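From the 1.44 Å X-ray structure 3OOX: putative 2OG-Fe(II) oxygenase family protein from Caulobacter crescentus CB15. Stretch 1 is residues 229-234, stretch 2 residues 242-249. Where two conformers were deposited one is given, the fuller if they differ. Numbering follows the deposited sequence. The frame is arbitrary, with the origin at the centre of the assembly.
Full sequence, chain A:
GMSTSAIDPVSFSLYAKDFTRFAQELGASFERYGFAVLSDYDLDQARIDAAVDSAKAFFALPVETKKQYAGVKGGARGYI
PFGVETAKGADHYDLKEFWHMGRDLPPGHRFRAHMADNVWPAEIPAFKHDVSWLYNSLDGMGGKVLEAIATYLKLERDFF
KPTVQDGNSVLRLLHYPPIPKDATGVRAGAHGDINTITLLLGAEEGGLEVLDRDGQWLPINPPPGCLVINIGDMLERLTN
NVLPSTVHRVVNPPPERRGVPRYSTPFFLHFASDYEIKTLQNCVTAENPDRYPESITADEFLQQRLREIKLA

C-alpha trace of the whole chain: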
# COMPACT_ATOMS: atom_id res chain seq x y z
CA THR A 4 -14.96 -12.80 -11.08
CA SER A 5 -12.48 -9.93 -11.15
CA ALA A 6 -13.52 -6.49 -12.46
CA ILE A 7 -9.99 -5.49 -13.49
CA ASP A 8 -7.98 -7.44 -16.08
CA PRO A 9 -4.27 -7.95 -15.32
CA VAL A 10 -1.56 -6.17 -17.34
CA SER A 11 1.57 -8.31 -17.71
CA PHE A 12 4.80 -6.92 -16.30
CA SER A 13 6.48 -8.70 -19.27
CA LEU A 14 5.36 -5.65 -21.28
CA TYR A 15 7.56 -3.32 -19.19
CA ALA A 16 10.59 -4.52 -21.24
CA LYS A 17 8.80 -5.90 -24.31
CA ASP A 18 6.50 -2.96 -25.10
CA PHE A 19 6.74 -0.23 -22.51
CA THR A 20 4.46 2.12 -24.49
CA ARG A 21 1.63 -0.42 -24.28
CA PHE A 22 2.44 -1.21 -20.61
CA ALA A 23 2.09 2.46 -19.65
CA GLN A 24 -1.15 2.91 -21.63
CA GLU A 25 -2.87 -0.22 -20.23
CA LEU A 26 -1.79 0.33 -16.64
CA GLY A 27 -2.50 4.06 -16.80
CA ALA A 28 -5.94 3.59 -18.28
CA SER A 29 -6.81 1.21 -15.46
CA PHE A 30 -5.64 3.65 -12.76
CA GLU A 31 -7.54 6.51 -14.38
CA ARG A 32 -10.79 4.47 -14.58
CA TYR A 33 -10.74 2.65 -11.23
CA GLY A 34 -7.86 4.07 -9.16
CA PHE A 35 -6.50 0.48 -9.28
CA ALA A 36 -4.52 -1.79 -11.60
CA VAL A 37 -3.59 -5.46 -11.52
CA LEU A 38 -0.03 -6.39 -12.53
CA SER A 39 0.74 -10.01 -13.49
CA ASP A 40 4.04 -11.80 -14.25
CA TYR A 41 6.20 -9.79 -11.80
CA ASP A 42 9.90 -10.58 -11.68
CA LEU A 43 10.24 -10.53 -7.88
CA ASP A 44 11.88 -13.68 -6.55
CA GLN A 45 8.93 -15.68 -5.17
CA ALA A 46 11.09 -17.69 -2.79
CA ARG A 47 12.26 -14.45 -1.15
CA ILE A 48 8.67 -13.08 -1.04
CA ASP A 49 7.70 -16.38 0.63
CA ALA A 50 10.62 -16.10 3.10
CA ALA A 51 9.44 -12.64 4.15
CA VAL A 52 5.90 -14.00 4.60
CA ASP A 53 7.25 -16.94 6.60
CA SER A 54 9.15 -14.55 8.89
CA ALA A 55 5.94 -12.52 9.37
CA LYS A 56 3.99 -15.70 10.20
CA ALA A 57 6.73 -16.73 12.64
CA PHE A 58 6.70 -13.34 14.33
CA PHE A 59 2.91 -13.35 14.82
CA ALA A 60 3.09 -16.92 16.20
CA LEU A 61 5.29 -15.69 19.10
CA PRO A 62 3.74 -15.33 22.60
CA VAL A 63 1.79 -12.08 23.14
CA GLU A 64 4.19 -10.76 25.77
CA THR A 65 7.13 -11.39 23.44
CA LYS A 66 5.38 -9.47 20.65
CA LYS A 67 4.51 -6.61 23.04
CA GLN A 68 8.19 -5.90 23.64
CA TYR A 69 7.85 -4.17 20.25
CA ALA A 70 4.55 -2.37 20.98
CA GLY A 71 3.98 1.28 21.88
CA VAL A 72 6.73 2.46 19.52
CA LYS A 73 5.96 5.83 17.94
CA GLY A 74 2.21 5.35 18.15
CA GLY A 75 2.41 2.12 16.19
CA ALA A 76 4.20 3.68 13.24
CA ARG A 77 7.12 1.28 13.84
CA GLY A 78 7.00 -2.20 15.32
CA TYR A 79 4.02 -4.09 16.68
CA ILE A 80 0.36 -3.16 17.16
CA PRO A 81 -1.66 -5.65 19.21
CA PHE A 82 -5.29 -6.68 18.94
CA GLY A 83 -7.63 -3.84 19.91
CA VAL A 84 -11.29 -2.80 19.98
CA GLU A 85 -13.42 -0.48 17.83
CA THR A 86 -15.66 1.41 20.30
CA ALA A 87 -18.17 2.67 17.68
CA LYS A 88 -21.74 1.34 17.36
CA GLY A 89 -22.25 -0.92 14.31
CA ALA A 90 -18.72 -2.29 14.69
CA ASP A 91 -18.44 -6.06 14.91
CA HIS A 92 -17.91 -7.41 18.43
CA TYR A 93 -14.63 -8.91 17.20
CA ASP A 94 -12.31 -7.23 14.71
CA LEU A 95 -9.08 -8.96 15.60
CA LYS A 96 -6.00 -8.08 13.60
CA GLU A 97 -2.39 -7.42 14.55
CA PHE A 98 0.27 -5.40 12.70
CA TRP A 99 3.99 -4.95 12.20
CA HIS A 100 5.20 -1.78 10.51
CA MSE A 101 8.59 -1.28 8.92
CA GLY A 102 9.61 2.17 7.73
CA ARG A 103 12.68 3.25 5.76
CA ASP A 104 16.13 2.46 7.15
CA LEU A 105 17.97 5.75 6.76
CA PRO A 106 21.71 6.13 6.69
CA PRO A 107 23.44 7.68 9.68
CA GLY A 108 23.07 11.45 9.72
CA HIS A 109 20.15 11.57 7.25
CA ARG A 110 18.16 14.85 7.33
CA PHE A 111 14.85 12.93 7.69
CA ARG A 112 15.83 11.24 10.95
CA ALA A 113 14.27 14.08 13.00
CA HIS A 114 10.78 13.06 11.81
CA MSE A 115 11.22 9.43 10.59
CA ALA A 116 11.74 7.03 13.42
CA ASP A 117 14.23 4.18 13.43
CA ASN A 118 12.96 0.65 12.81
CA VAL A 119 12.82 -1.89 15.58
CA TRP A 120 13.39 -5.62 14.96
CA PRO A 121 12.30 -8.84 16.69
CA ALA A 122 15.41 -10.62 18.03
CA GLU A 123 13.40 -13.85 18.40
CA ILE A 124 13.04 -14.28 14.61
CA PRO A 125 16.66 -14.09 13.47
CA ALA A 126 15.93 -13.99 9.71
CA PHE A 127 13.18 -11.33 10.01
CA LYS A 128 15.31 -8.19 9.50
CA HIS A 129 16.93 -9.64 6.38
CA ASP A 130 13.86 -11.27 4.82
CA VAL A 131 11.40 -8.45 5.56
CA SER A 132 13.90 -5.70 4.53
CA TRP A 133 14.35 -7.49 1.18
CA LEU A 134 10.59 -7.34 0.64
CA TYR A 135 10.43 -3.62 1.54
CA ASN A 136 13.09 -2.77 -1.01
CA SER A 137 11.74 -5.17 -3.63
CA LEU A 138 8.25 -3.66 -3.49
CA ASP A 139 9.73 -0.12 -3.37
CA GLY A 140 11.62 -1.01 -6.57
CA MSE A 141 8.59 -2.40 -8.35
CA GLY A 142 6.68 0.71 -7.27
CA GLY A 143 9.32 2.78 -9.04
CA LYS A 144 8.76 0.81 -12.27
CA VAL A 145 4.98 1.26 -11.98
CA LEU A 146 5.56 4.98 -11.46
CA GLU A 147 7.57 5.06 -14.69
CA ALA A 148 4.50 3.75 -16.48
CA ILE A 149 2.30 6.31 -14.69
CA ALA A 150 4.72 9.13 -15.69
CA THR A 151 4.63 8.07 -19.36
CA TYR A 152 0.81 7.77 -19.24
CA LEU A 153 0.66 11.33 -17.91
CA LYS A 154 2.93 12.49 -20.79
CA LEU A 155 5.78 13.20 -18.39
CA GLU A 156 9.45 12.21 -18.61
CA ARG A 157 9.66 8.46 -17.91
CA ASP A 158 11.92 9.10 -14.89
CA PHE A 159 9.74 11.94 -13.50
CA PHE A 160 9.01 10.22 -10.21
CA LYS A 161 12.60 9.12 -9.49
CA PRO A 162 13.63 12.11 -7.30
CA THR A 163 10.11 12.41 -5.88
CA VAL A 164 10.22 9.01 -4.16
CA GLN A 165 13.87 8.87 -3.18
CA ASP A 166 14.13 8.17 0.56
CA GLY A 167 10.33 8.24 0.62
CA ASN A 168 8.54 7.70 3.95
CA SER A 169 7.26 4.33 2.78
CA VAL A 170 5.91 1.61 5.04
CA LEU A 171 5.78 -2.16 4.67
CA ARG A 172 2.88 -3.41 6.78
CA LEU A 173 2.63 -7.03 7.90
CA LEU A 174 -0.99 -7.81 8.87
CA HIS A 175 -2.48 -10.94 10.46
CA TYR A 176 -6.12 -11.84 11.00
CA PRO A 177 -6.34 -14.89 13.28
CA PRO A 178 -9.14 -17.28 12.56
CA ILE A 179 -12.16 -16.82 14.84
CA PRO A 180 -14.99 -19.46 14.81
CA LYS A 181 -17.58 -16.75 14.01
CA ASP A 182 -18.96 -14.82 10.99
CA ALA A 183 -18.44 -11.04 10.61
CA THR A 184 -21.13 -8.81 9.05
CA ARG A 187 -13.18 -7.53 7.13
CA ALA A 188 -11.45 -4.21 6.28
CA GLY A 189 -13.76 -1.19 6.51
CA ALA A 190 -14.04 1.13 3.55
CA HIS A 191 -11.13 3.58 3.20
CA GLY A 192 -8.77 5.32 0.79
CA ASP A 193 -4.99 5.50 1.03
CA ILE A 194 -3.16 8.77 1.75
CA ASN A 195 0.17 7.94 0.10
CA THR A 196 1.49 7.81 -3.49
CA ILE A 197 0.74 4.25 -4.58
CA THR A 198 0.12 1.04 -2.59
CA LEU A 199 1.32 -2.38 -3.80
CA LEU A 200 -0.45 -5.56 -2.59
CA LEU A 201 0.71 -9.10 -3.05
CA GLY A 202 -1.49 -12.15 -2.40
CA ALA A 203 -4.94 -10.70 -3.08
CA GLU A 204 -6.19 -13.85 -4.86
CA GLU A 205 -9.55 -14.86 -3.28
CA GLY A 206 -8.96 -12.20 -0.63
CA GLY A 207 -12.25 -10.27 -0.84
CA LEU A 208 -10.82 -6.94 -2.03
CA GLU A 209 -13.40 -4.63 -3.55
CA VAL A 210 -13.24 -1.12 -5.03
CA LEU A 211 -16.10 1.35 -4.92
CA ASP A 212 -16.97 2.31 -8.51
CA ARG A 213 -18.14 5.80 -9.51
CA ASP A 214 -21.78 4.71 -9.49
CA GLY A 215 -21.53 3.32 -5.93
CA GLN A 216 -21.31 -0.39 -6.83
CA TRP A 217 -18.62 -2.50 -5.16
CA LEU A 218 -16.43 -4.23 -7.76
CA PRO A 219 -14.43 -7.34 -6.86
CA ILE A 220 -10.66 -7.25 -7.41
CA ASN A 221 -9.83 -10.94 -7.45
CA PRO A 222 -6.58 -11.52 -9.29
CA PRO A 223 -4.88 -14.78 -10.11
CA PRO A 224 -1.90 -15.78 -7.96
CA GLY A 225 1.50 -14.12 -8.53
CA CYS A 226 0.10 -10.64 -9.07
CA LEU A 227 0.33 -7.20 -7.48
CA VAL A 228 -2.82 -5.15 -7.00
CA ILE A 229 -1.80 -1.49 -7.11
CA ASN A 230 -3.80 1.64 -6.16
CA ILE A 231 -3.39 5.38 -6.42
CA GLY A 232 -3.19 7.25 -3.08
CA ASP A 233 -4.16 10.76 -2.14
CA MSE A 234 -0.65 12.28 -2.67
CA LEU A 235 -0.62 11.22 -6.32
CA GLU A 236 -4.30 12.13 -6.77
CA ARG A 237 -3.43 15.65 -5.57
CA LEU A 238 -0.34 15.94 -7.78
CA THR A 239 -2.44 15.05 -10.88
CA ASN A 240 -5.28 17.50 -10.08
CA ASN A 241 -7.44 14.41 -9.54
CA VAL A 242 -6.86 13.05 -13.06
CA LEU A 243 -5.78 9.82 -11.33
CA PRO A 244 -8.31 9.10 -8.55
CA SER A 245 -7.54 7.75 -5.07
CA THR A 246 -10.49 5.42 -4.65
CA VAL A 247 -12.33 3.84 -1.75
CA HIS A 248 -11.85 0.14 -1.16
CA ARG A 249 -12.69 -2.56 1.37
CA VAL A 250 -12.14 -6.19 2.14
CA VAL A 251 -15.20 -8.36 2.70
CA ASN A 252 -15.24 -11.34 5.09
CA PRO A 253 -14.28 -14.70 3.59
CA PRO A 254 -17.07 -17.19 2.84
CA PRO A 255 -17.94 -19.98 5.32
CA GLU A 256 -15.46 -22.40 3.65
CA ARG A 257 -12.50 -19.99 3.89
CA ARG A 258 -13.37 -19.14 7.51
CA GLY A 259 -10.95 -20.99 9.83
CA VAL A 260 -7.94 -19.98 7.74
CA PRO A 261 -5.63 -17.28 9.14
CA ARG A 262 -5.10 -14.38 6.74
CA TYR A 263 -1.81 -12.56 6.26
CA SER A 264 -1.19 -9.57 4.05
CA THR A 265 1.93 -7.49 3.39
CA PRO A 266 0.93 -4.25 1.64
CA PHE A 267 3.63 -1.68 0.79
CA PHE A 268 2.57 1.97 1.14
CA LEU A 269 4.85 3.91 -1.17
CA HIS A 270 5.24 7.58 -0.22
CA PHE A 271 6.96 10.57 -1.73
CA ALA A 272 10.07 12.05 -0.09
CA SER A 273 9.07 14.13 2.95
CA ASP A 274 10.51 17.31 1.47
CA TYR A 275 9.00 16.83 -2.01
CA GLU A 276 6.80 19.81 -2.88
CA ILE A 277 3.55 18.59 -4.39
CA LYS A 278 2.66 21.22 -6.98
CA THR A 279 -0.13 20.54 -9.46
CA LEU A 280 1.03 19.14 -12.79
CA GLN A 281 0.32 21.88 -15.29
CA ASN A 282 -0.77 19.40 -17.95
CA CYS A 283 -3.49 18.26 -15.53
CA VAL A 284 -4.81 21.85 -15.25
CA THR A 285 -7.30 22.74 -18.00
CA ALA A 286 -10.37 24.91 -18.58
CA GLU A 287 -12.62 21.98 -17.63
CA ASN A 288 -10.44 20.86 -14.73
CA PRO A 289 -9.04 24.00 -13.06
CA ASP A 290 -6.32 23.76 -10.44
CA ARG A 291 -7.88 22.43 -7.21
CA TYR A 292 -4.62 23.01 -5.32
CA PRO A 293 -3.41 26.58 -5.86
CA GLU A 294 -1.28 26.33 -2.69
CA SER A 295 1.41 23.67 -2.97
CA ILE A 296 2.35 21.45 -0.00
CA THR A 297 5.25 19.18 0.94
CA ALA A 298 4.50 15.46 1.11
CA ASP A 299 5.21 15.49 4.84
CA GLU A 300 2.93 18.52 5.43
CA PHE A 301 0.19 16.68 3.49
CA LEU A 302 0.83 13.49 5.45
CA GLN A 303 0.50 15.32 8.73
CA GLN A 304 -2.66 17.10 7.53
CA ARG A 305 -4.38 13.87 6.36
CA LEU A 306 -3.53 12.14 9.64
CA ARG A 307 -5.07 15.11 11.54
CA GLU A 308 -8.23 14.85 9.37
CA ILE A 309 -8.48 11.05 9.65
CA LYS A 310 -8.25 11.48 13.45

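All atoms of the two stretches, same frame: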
# COMPACT_ATOMS: atom_id res chain seq x y z
N ILE A 229 -2.39 -2.79 -7.39
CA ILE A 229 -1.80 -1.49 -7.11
C ILE A 229 -2.88 -0.42 -7.13
O ILE A 229 -3.73 -0.44 -8.01
CB ILE A 229 -0.74 -1.14 -8.14
CG1 ILE A 229 0.30 -2.28 -8.22
CG2 ILE A 229 -0.05 0.22 -7.77
CD1 ILE A 229 0.99 -2.41 -9.54
N ASN A 230 -2.84 0.50 -6.18
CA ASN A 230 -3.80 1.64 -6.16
C ASN A 230 -3.13 2.98 -5.97
O ASN A 230 -2.08 3.10 -5.30
CB ASN A 230 -4.93 1.46 -5.13
CG ASN A 230 -4.45 1.41 -3.70
OD1 ASN A 230 -3.83 0.42 -3.30
ND2 ASN A 230 -4.74 2.47 -2.92
N ILE A 231 -3.76 3.99 -6.56
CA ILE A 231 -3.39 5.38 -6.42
C ILE A 231 -3.76 5.86 -5.01
O ILE A 231 -4.85 5.54 -4.53
CB ILE A 231 -4.18 6.25 -7.43
CG1 ILE A 231 -3.97 5.72 -8.87
CG2 ILE A 231 -3.85 7.77 -7.26
CD1 ILE A 231 -2.54 5.81 -9.37
N GLY A 232 -2.88 6.64 -4.36
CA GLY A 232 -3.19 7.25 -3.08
C GLY A 232 -3.37 8.75 -3.21
O GLY A 232 -3.09 9.35 -4.27
N ASP A 233 -3.76 9.38 -2.10
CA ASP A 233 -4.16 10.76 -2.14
C ASP A 233 -3.01 11.69 -2.58
O ASP A 233 -3.32 12.72 -3.20
CB ASP A 233 -4.64 11.23 -0.78
CG ASP A 233 -5.96 10.62 -0.37
OD1 ASP A 233 -6.65 9.98 -1.20
OD2 ASP A 233 -6.30 10.79 0.82
N MSE A 234 -1.75 11.39 -2.26
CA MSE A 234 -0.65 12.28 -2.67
C MSE A 234 -0.58 12.37 -4.18
O MSE A 234 -0.38 13.46 -4.74
CB MSE A 234 0.70 11.78 -2.13
CG MSE A 234 0.93 11.99 -0.66
SE MSE A 234 2.55 11.11 -0.04
CE MSE A 234 2.50 11.61 1.81
N VAL A 242 -6.80 13.82 -11.82
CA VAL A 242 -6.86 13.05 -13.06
C VAL A 242 -6.76 11.54 -12.74
O VAL A 242 -7.50 10.75 -13.29
CB VAL A 242 -5.77 13.51 -14.05
CG1 VAL A 242 -5.62 12.49 -15.19
CG2 VAL A 242 -6.11 14.89 -14.64
N LEU A 243 -5.84 11.18 -11.84
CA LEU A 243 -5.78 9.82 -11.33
C LEU A 243 -6.43 9.78 -9.95
O LEU A 243 -5.93 10.42 -9.02
CB LEU A 243 -4.34 9.31 -11.26
CG LEU A 243 -3.55 9.32 -12.57
CD1 LEU A 243 -2.16 8.74 -12.41
CD2 LEU A 243 -4.27 8.56 -13.70
N PRO A 244 -7.53 9.03 -9.80
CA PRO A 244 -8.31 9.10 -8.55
C PRO A 244 -7.78 8.14 -7.49
O PRO A 244 -7.34 7.04 -7.83
CB PRO A 244 -9.69 8.65 -8.98
CG PRO A 244 -9.40 7.66 -10.13
CD PRO A 244 -8.23 8.24 -10.84
N SER A 245 -7.79 8.59 -6.23
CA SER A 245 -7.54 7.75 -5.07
C SER A 245 -8.91 7.24 -4.62
O SER A 245 -9.76 8.01 -4.17
CB SER A 245 -6.89 8.54 -3.97
OG SER A 245 -6.73 7.73 -2.84
N THR A 246 -9.15 5.96 -4.82
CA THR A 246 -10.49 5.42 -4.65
C THR A 246 -10.66 4.63 -3.35
O THR A 246 -9.70 4.16 -2.72
CB THR A 246 -10.87 4.61 -5.90
OG1 THR A 246 -9.93 3.57 -6.10
CG2 THR A 246 -10.84 5.54 -7.10
N VAL A 247 -11.93 4.49 -2.97
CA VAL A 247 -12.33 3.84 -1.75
C VAL A 247 -12.41 2.34 -1.99
O VAL A 247 -12.93 1.88 -3.04
CB VAL A 247 -13.70 4.40 -1.29
CG1 VAL A 247 -14.27 3.57 -0.14
CG2 VAL A 247 -13.53 5.86 -0.89
N HIS A 248 -11.84 1.59 -1.07
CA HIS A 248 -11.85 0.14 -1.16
C HIS A 248 -12.08 -0.52 0.20
O HIS A 248 -11.98 0.11 1.24
CB HIS A 248 -10.55 -0.35 -1.81
CG HIS A 248 -9.29 0.20 -1.21
ND1 HIS A 248 -8.81 1.46 -1.48
CD2 HIS A 248 -8.37 -0.39 -0.42
CE1 HIS A 248 -7.67 1.64 -0.84
NE2 HIS A 248 -7.36 0.53 -0.21
N ARG A 249 -12.40 -1.80 0.17
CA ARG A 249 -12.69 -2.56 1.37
C ARG A 249 -12.31 -3.99 1.14
O ARG A 249 -12.09 -4.39 0.01
CB ARG A 249 -14.18 -2.49 1.72
CG ARG A 249 -15.09 -3.23 0.76
CD ARG A 249 -16.54 -3.06 1.15
NE ARG A 249 -17.41 -3.86 0.30
CZ ARG A 249 -18.72 -4.03 0.50
NH1 ARG A 249 -19.32 -3.42 1.52
NH2 ARG A 249 -19.42 -4.80 -0.33
O HOH W 1 -6.99 4.87 -2.20
O HOH W 2 -6.99 4.24 -5.40

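Two segments of one chain can pack closely without pairing as strands, provided that side chains and bridging waters do the work that backbone hydrogen bonds do in a sheet. The contact between residues 229-234 and 242-249 of this putative 2OG-Fe(II) oxygenase illustrates the principle. The first stretch leaves a strand at Ile231, passes through Gly232 at the N-cap position and enters a helix at Asp233. The second crosses it steeply, the touching parts running 107° apart, so the backbones approach at a point rather than along a ladder: Gly232 and Ser245 lie nearest, 4.8 Å between their CA atoms. The buried surface is correspondingly modest, 314 Å² summed over both sides.

Along the second stretch, Val242 makes no contact, and the interface opens with Leu243. Its CA-to-CB bond points toward the first stretch, and its side chain meets Ile231 in an apolar contact, CD1 of Leu243 lying 4.2 Å from CD1 of Ile231. The burial has a price: Leu243 O, 3.8 Å from Ile231 CG2, finds no polar partner in the model. The CA-to-CB bond of Pro244 points away, and its contact is made through the backbone, its carbonyl O sitting 3.3 Å from Ile231 CB. Ile231 thus packs against both side chain and main chain, and has the largest covered area of any residue here.

Ser245 is the polar centre. With chi1 in the t rotamer, its OG donates a hydrogen bond to Asp233 OD1 at 2.8 Å. Asp233 can accept it although its CA-to-CB bond points away, because the end of its side chain comes nearer. The same hydroxyl accepts a hydrogen bond from water 1 (Ser245 OG to the water O, 2.9 Å), so it serves as donor and acceptor at once. Ser245 CA also makes a CA-H...O contact with Ile231 O, at 3.5 Å.

At Thr246 the main chains are too far apart for direct pairing: its N lies 4.3 Å from Ile231 O. Water 2 fills the gap, accepting from Thr246 N at 2.8 Å and donating to Ile231 O at 2.7 Å from its own O, a bridge in place of a direct main-chain hydrogen bond.

Beyond Val247, which stays out of reach, the CA-to-CB bond of His248 points toward the first stretch. Its ND1 donates to Thr246 O at 3.1 Å, an internal bond that helps hold the ring in place. The ring then approaches Asn230 obliquely, CE1 of His248 being 3.7 Å from ND2 of Asn230, a packing contact. Arg249 continues the strand clear of the interface.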